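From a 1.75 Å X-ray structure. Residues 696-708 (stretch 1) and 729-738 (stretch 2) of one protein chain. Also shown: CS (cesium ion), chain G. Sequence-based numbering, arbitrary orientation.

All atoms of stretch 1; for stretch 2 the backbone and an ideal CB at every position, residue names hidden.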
# COMPACT_ATOMS: atom_id res chain seq x y z
N GLN A 696 -8.32 28.35 2.04
CA GLN A 696 -7.21 27.63 2.67
C GLN A 696 -7.43 26.13 2.54
O GLN A 696 -8.56 25.67 2.42
CB GLN A 696 -7.06 27.99 4.15
CG GLN A 696 -6.61 29.42 4.41
CD GLN A 696 -6.26 29.65 5.87
OE1 GLN A 696 -6.30 28.73 6.69
NE2 GLN A 696 -5.91 30.89 6.20
N PHE A 697 -6.34 25.37 2.56
CA PHE A 697 -6.45 23.92 2.58
C PHE A 697 -5.14 23.32 3.07
O PHE A 697 -4.10 23.98 3.05
CB PHE A 697 -6.83 23.35 1.21
CG PHE A 697 -6.04 23.93 0.06
CD1 PHE A 697 -4.84 23.35 -0.34
CD2 PHE A 697 -6.51 25.03 -0.64
CE1 PHE A 697 -4.11 23.87 -1.41
CE2 PHE A 697 -5.79 25.55 -1.71
CZ PHE A 697 -4.59 24.97 -2.09
N ASP A 698 -5.21 22.07 3.52
CA ASP A 698 -4.03 21.34 4.00
C ASP A 698 -3.35 20.59 2.87
O ASP A 698 -3.98 19.82 2.15
CB ASP A 698 -4.41 20.35 5.10
CG ASP A 698 -4.73 21.03 6.42
OD1 ASP A 698 -4.24 22.15 6.67
OD2 ASP A 698 -5.47 20.42 7.22
N VAL A 699 -2.05 20.83 2.71
CA VAL A 699 -1.21 20.06 1.81
C VAL A 699 -0.34 19.14 2.66
O VAL A 699 0.27 19.60 3.62
CB VAL A 699 -0.36 20.99 0.93
CG1 VAL A 699 0.56 20.21 -0.01
CG2 VAL A 699 -1.28 21.92 0.14
N PRO A 700 -0.29 17.83 2.33
CA PRO A 700 0.52 16.96 3.19
C PRO A 700 2.00 17.34 3.12
O PRO A 700 2.46 17.89 2.12
CB PRO A 700 0.29 15.57 2.61
CG PRO A 700 -0.07 15.82 1.15
CD PRO A 700 -0.86 17.12 1.17
N THR A 701 2.72 17.07 4.20
CA THR A 701 4.13 17.44 4.31
C THR A 701 5.05 16.55 3.48
O THR A 701 6.27 16.66 3.58
CB THR A 701 4.59 17.37 5.78
OG1 THR A 701 4.18 16.12 6.34
CG2 THR A 701 3.97 18.53 6.59
N SER A 702 4.48 15.65 2.69
CA SER A 702 5.25 14.91 1.70
C SER A 702 5.89 15.87 0.69
O SER A 702 6.96 15.59 0.15
CB SER A 702 4.35 13.88 0.97
OG SER A 702 3.20 14.50 0.41
N ALA A 703 5.24 17.02 0.46
CA ALA A 703 5.82 18.06 -0.39
C ALA A 703 6.43 19.13 0.49
O ALA A 703 5.87 19.47 1.53
CB ALA A 703 4.77 18.68 -1.32
N PRO A 704 7.58 19.66 0.07
CA PRO A 704 8.23 20.76 0.80
C PRO A 704 7.30 21.95 0.93
O PRO A 704 6.43 22.15 0.09
CB PRO A 704 9.44 21.10 -0.07
CG PRO A 704 9.68 19.91 -0.90
CD PRO A 704 8.36 19.23 -1.10
N ALA A 705 7.48 22.75 1.98
CA ALA A 705 6.53 23.82 2.26
C ALA A 705 6.82 25.07 1.44
O ALA A 705 6.73 26.19 1.94
CB ALA A 705 6.56 24.15 3.76
N ASN A 706 7.16 24.88 0.17
CA ASN A 706 7.42 26.01 -0.72
C ASN A 706 6.45 26.05 -1.91
O ASN A 706 6.74 26.66 -2.94
CB ASN A 706 8.86 25.97 -1.22
CG ASN A 706 9.21 24.66 -1.91
OD1 ASN A 706 8.35 23.82 -2.15
ND2 ASN A 706 10.49 24.50 -2.24
N ILE A 707 5.31 25.40 -1.74
CA ILE A 707 4.27 25.39 -2.77
C ILE A 707 3.88 26.82 -3.14
O ILE A 707 3.80 27.70 -2.28
CB ILE A 707 3.05 24.58 -2.30
CG1 ILE A 707 1.94 24.59 -3.35
CG2 ILE A 707 2.54 25.12 -0.97
CD1 ILE A 707 0.91 23.47 -3.13
N ALA A 708 3.68 27.07 -4.43
CA ALA A 708 3.39 28.41 -4.90
C ALA A 708 2.47 28.34 -6.10
O ALA A 708 2.13 27.24 -6.56
CB ALA A 708 4.68 29.14 -5.25
N UNK A 729 12.28 12.04 10.77
CA UNK A 729 10.86 12.07 10.47
C UNK A 729 10.31 13.44 10.15
O UNK A 729 10.84 14.45 10.61
CB UNK A 729 10.08 11.49 11.65
N UNK A 730 9.24 13.49 9.36
CA UNK A 730 8.54 14.75 9.12
C UNK A 730 7.91 15.23 10.43
O UNK A 730 7.44 14.41 11.22
CB UNK A 730 7.48 14.59 8.03
N UNK A 731 7.92 16.54 10.68
CA UNK A 731 7.59 17.06 12.00
C UNK A 731 6.12 17.42 12.19
O UNK A 731 5.72 17.88 13.27
CB UNK A 731 8.45 18.30 12.28
N UNK A 732 5.32 17.22 11.15
CA UNK A 732 3.89 17.47 11.23
C UNK A 732 3.19 16.83 10.04
O UNK A 732 3.84 16.32 9.13
CB UNK A 732 3.60 18.97 11.28
N UNK A 733 1.86 16.85 10.07
CA UNK A 733 1.04 16.28 9.00
C UNK A 733 0.83 17.21 7.81
O UNK A 733 0.88 16.78 6.65
CB UNK A 733 -0.32 15.88 9.57
N UNK A 734 0.57 18.49 8.08
CA UNK A 734 0.16 19.39 7.00
C UNK A 734 0.85 20.72 7.00
O UNK A 734 1.16 21.29 8.05
CB UNK A 734 -1.35 19.63 7.07
N UNK A 735 1.06 21.23 5.79
CA UNK A 735 1.36 22.63 5.59
C UNK A 735 0.09 23.30 5.10
O UNK A 735 -0.40 22.99 4.01
CB UNK A 735 2.52 22.83 4.61
N UNK A 736 -0.48 24.20 5.90
CA UNK A 736 -1.72 24.84 5.46
C UNK A 736 -1.41 25.98 4.51
O UNK A 736 -0.56 26.83 4.79
CB UNK A 736 -2.53 25.35 6.66
N UNK A 737 -2.11 25.99 3.39
CA UNK A 737 -1.88 26.93 2.29
C UNK A 737 -3.02 27.94 2.23
O UNK A 737 -4.15 27.59 2.56
CB UNK A 737 -1.75 26.19 0.96
N UNK A 738 -2.72 29.17 1.85
CA UNK A 738 -3.74 30.19 1.63
C UNK A 738 -3.59 30.79 0.24
O UNK A 738 -2.49 31.10 -0.20
CB UNK A 738 -3.65 31.28 2.70
CS CS G . -0.05 23.02 10.25

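Position 729 lies beyond the reach of stretch 1, so only its backbone speaks: phi is 107°, and a positive value by itself favours glycine. The residue is Gly729.

At 730 the CA-to-CB bond points toward stretch 1, and the ideal CB lies 4.0 Å from Thr701 OG1. A medium-sized apolar side chain could cover the turn that runs from Pro700 to Ala703. Leu730 does so, its CD2 lying 3.5 Å from Thr701 O.

Position 731 points away and meets nothing of stretch 1, so many polar residues would serve; it is Lys731. At 732 a small side chain would be tolerated, since the ideal CB would stand 4.7 Å from Thr701 CG2. The backbone carries the contact: the deposited Gly732 offers its O to Thr701 OG1, which donates a hydrogen bond of 2.8 Å. Position 733 also points away, and almost any residue could stand there. It is Asp733, whose backbone O accepts a hydrogen bond from Thr701 N at 3.1 Å.

From 734 onward the chain pairs antiparallel with strand 696-700. The ideal CB of 734 is 3.7 Å from Asp698 CB, and a flat or branched apolar group could cover that methylene. Phe734 lays a ring face against it, Asp698 CB standing 3.9 Å from the ring centroid in a CH-pi contact. Its backbone O binds the cesium ion at 3.0 Å.

Position 735 shares a face with Val699, near Ala705 CB and the carbonyls of Pro700 and Ala703. A small apolar residue would fit, but a donor could exploit those acceptors. Asn735 reaches them through water: its ND2 donates to water 3 at 2.7 Å, and that water donates to both Pro700 O and Ala703 O.

On the face carrying Gln696 and Asp698, the ideal CB of 736 lies 3.6 Å from Asp698 OD1. A carboxylate and an amide oxygen invite a long cationic donor, lysine or arginine. Arg736 engages both: NE donates to Gln696 OE1 at 2.8 Å, while NH1 forms a salt bridge with Asp698 OD1 at 2.9 Å, its hydrogen bond weak.

Position 737 faces an apolar group, its ideal CB 4.4 Å from Val699 CG2 and 4.8 Å from Ile707 CG2. Valine, isoleucine or leucine would suit. Val737 packs CG2 3.5 Å from Ile707 CG2, while its CG1 lies 3.9 Å from Phe697 CZ.

At 738 the ideal CB lies 3.9 Å from Gln696 CG, compatible with small or polar residues. It is Ser738, whose CB rests against that methylene.

Stretch 2 (729-738) GLKGDFNRVS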
# COMPACT_ATOMS: atom_id res chain seq x y z
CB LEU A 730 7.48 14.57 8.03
CG LEU A 730 8.09 14.41 6.63
CD1 LEU A 730 7.12 13.71 5.67
CD2 LEU A 730 8.50 15.77 6.11
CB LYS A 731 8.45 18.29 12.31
CG LYS A 731 9.94 17.98 12.41
CD LYS A 731 10.75 19.26 12.31
CE LYS A 731 12.23 18.98 12.09
NZ LYS A 731 12.95 20.22 11.65
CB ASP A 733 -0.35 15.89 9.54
CG ASP A 733 -0.31 14.72 10.50
OD1 ASP A 733 0.71 14.00 10.56
OD2 ASP A 733 -1.33 14.50 11.20
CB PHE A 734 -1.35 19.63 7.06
CG PHE A 734 -2.16 18.38 6.99
CD1 PHE A 734 -2.18 17.63 5.82
CD2 PHE A 734 -2.89 17.95 8.08
CE1 PHE A 734 -2.94 16.47 5.75
CE2 PHE A 734 -3.64 16.78 8.02
CZ PHE A 734 -3.67 16.04 6.86
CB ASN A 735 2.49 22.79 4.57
CG ASN A 735 3.78 22.16 5.03
OD1 ASN A 735 4.20 22.36 6.16
ND2 ASN A 735 4.41 21.39 4.15
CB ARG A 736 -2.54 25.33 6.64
CG ARG A 736 -3.96 25.72 6.22
CD ARG A 736 -4.97 25.67 7.36
NE ARG A 736 -6.32 25.90 6.85
CZ ARG A 736 -7.10 24.95 6.34
NH1 ARG A 736 -6.67 23.69 6.27
NH2 ARG A 736 -8.31 25.27 5.90
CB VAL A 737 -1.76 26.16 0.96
CG1 VAL A 737 -1.94 27.07 -0.24
CG2 VAL A 737 -0.43 25.42 0.92
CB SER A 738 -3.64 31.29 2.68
OG SER A 738 -4.39 32.44 2.30
O HOH W 1 -8.95 27.90 7.97
O HOH W 2 -3.10 22.56 9.23
O HOH W 3 3.38 20.57 1.76
O HOH W 4 6.88 19.51 4.20
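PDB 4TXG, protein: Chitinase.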